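MATE family efflux transporter (Vibrio cholerae, PDB 6IDP) probably exports drugs and other toxic compounds across the cell membrane, coupled to inward proton flow, as a MATE-family multidrug efflux transporter. Local coordinates at residues Thr72-Ala81 with Pro291-Ala300. Sequence-based numbering, arbitrary orientation.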
loop_
_atom_site.group_PDB
_atom_site.type_symbol
_atom_site.label_atom_id
_atom_site.label_comp_id
_atom_site.label_asym_id
_atom_site.label_seq_id
_atom_site.Cartn_x
_atom_site.Cartn_y
_atom_site.Cartn_z
ATOM N N THR A 72 -11.006 0.350 8.641
ATOM C CA THR A 72 -11.520 1.622 8.151
ATOM C C THR A 72 -12.964 1.497 7.673
ATOM O O THR A 72 -13.804 2.329 8.003
ATOM C CB THR A 72 -10.641 2.175 7.008
ATOM O OG1 THR A 72 -9.409 2.663 7.552
ATOM C CG2 THR A 72 -11.344 3.309 6.293
ATOM N N ALA A 73 -13.250 0.442 6.917
ATOM C CA ALA A 73 -14.579 0.241 6.355
ATOM C C ALA A 73 -15.647 -0.019 7.423
ATOM O O ALA A 73 -16.732 0.558 7.376
ATOM C CB ALA A 73 -14.554 -0.904 5.354
ATOM N N VAL A 74 -15.344 -0.885 8.382
ATOM C CA VAL A 74 -16.345 -1.283 9.363
ATOM C C VAL A 74 -16.558 -0.208 10.427
ATOM O O VAL A 74 -17.696 0.092 10.793
ATOM C CB VAL A 74 -15.968 -2.614 10.038
ATOM C CG1 VAL A 74 -16.997 -2.987 11.095
ATOM C CG2 VAL A 74 -15.864 -3.715 8.994
ATOM N N ILE A 75 -15.472 0.385 10.910
ATOM C CA ILE A 75 -15.575 1.390 11.961
ATOM C C ILE A 75 -16.190 2.702 11.465
ATOM O O ILE A 75 -17.035 3.280 12.149
ATOM C CB ILE A 75 -14.200 1.673 12.601
ATOM C CG1 ILE A 75 -13.717 0.433 13.355
ATOM C CG2 ILE A 75 -14.275 2.862 13.548
ATOM C CD1 ILE A 75 -12.497 0.668 14.214
ATOM N N SER A 76 -15.791 3.165 10.281
ATOM C CA SER A 76 -16.325 4.428 9.765
ATOM C C SER A 76 -17.821 4.312 9.478
ATOM O O SER A 76 -18.579 5.248 9.729
ATOM C CB SER A 76 -15.572 4.882 8.508
ATOM O OG SER A 76 -15.755 3.986 7.425
ATOM N N ARG A 77 -18.245 3.161 8.971
ATOM C CA ARG A 77 -19.663 2.924 8.725
ATOM C C ARG A 77 -20.448 2.921 10.034
ATOM O O ARG A 77 -21.534 3.494 10.111
ATOM C CB ARG A 77 -19.874 1.604 7.978
ATOM C CG ARG A 77 -21.321 1.344 7.611
ATOM C CD ARG A 77 -21.448 0.154 6.684
ATOM N NE ARG A 77 -22.834 -0.085 6.303
ATOM C CZ ARG A 77 -23.210 -0.911 5.333
ATOM N NH1 ARG A 77 -22.301 -1.580 4.637
ATOM N NH2 ARG A 77 -24.497 -1.067 5.054
ATOM N N ALA A 78 -19.890 2.288 11.061
ATOM C CA ALA A 78 -20.520 2.267 12.377
ATOM C C ALA A 78 -20.689 3.684 12.920
ATOM O O ALA A 78 -21.713 4.010 13.522
ATOM C CB ALA A 78 -19.711 1.421 13.347
ATOM N N ILE A 79 -19.684 4.526 12.702
ATOM C CA ILE A 79 -19.757 5.917 13.133
ATOM C C ILE A 79 -20.862 6.652 12.381
ATOM O O ILE A 79 -21.655 7.376 12.982
ATOM C CB ILE A 79 -18.419 6.652 12.923
ATOM C CG1 ILE A 79 -17.313 5.992 13.749
ATOM C CG2 ILE A 79 -18.555 8.122 13.303
ATOM C CD1 ILE A 79 -15.943 6.585 13.522
ATOM N N GLY A 80 -20.917 6.452 11.068
ATOM C CA GLY A 80 -21.939 7.077 10.247
ATOM C C GLY A 80 -23.347 6.729 10.696
ATOM O O GLY A 80 -24.259 7.552 10.605
ATOM N N ALA A 81 -23.519 5.508 11.193
ATOM C CA ALA A 81 -24.824 5.033 11.644
ATOM C C ALA A 81 -25.120 5.460 13.081
ATOM O O ALA A 81 -26.160 5.109 13.636
ATOM C CB ALA A 81 -24.903 3.520 11.517
ATOM N N PRO A 291 -11.535 6.043 1.539
ATOM C CA PRO A 291 -12.411 5.039 2.167
ATOM C C PRO A 291 -13.087 5.433 3.498
ATOM O O PRO A 291 -14.238 5.048 3.677
ATOM C CB PRO A 291 -11.467 3.851 2.386
ATOM C CG PRO A 291 -10.469 3.975 1.292
ATOM C CD PRO A 291 -10.236 5.456 1.153
ATOM N N PRO A 292 -12.403 6.158 4.408
ATOM C CA PRO A 292 -13.142 6.544 5.618
ATOM C C PRO A 292 -14.305 7.482 5.324
ATOM O O PRO A 292 -15.351 7.376 5.961
ATOM C CB PRO A 292 -12.092 7.265 6.467
ATOM C CG PRO A 292 -10.782 6.844 5.928
ATOM C CD PRO A 292 -10.990 6.576 4.476
ATOM N N MET A 293 -14.113 8.395 4.377
ATOM C CA MET A 293 -15.171 9.315 3.978
ATOM C C MET A 293 -16.360 8.543 3.412
ATOM O O MET A 293 -17.505 8.799 3.775
ATOM C CB MET A 293 -14.652 10.326 2.950
ATOM C CG MET A 293 -13.440 11.123 3.408
ATOM S SD MET A 293 -12.794 12.234 2.133
ATOM C CE MET A 293 -14.048 13.516 2.117
ATOM N N ILE A 294 -16.075 7.593 2.524
ATOM C CA ILE A 294 -17.113 6.776 1.905
ATOM C C ILE A 294 -17.853 5.928 2.936
ATOM O O ILE A 294 -19.084 5.872 2.936
ATOM C CB ILE A 294 -16.529 5.846 0.815
ATOM C CG1 ILE A 294 -15.884 6.663 -0.304
ATOM C CG2 ILE A 294 -17.613 4.949 0.240
ATOM C CD1 ILE A 294 -16.857 7.540 -1.058
ATOM N N GLY A 295 -17.094 5.274 3.814
ATOM C CA GLY A 295 -17.666 4.409 4.831
ATOM C C GLY A 295 -18.594 5.145 5.779
ATOM O O GLY A 295 -19.686 4.663 6.087
ATOM N N ARG A 296 -18.164 6.317 6.238
ATOM C CA ARG A 296 -18.984 7.127 7.130
ATOM C C ARG A 296 -20.260 7.588 6.426
ATOM O O ARG A 296 -21.340 7.578 7.017
ATOM C CB ARG A 296 -18.198 8.339 7.643
ATOM C CG ARG A 296 -18.869 9.046 8.821
ATOM C CD ARG A 296 -18.390 10.483 8.975
ATOM N NE ARG A 296 -18.621 11.263 7.762
ATOM C CZ ARG A 296 -19.797 11.778 7.413
ATOM N NH1 ARG A 296 -20.862 11.598 8.183
ATOM N NH2 ARG A 296 -19.908 12.473 6.289
ATOM N N MET A 297 -20.127 7.991 5.164
ATOM C CA MET A 297 -21.269 8.474 4.399
ATOM C C MET A 297 -22.285 7.360 4.160
ATOM O O MET A 297 -23.493 7.599 4.199
ATOM C CB MET A 297 -20.814 9.085 3.068
ATOM C CG MET A 297 -20.217 10.483 3.202
ATOM S SD MET A 297 -19.660 11.197 1.633
ATOM C CE MET A 297 -18.780 9.817 0.935
ATOM N N LEU A 298 -21.796 6.144 3.924
ATOM C CA LEU A 298 -22.677 4.991 3.754
ATOM C C LEU A 298 -23.491 4.729 5.021
ATOM O O LEU A 298 -24.683 4.432 4.952
ATOM C CB LEU A 298 -21.875 3.741 3.378
ATOM C CG LEU A 298 -22.689 2.450 3.222
ATOM C CD1 LEU A 298 -23.826 2.645 2.231
ATOM C CD2 LEU A 298 -21.807 1.278 2.803
ATOM N N GLY A 299 -22.845 4.850 6.175
ATOM C CA GLY A 299 -23.517 4.636 7.444
ATOM C C GLY A 299 -24.597 5.670 7.708
ATOM O O GLY A 299 -25.640 5.360 8.282
ATOM N N ALA A 300 -24.341 6.902 7.275
ATOM C CA ALA A 300 -25.257 8.012 7.498
ATOM C C ALA A 300 -26.252 8.170 6.352
ATOM O O ALA A 300 -27.026 9.126 6.328
ATOM C CB ALA A 300 -24.479 9.303 7.692
HETATM O O HOH W 1 -25.755 1.784 5.330
#
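Gly80 and Gly299 meet backbone to backbone, with the CA atoms of Gly80 and Gly299 4.0 Å apart. Neither has a side chain, so the C-terminal ends of helices 54-80 and 281-299 come together closely. The axes of segments 72-80 and 291-299 approach to 6.3 Å and cross at -40°. Gly295, one turn before Gly299, receives Ser76, whose OG lies 3.2 Å from Gly295 CA. With chi1 at 65°, that hydroxyl turns back along its own helix and bonds Thr72 O at 2.6 Å. Thr72 O also accepts from Ser76 N. The polar group is thus satisfied within its helix while it packs against the glycine.

CA-H...O contacts line the seam in both directions. Arg296 CA faces Ser76 O at 3.2 Å, and Arg77 CA faces Gly295 O at 3.2 Å. Further along, Gly80 CA meets Arg296 O.

On one flank Arg77 stretches out from CG to NE, and Leu298 CD2 sits over one guanidinium face near its rim, 3.4 Å from Arg77 NH1. A water links Arg77 NH2, weakly, to Leu298 O. At the end away from the glycine pair, the methyl CG2 of Thr72 packs on the Pro292 ring, 3.6 Å from Pro292 CG.

The seam joins the two MatE family regions. No direct hydrogen bond crosses it. The join rests mainly on backbone packing, CA-H...O contacts and flanking side-chain packing.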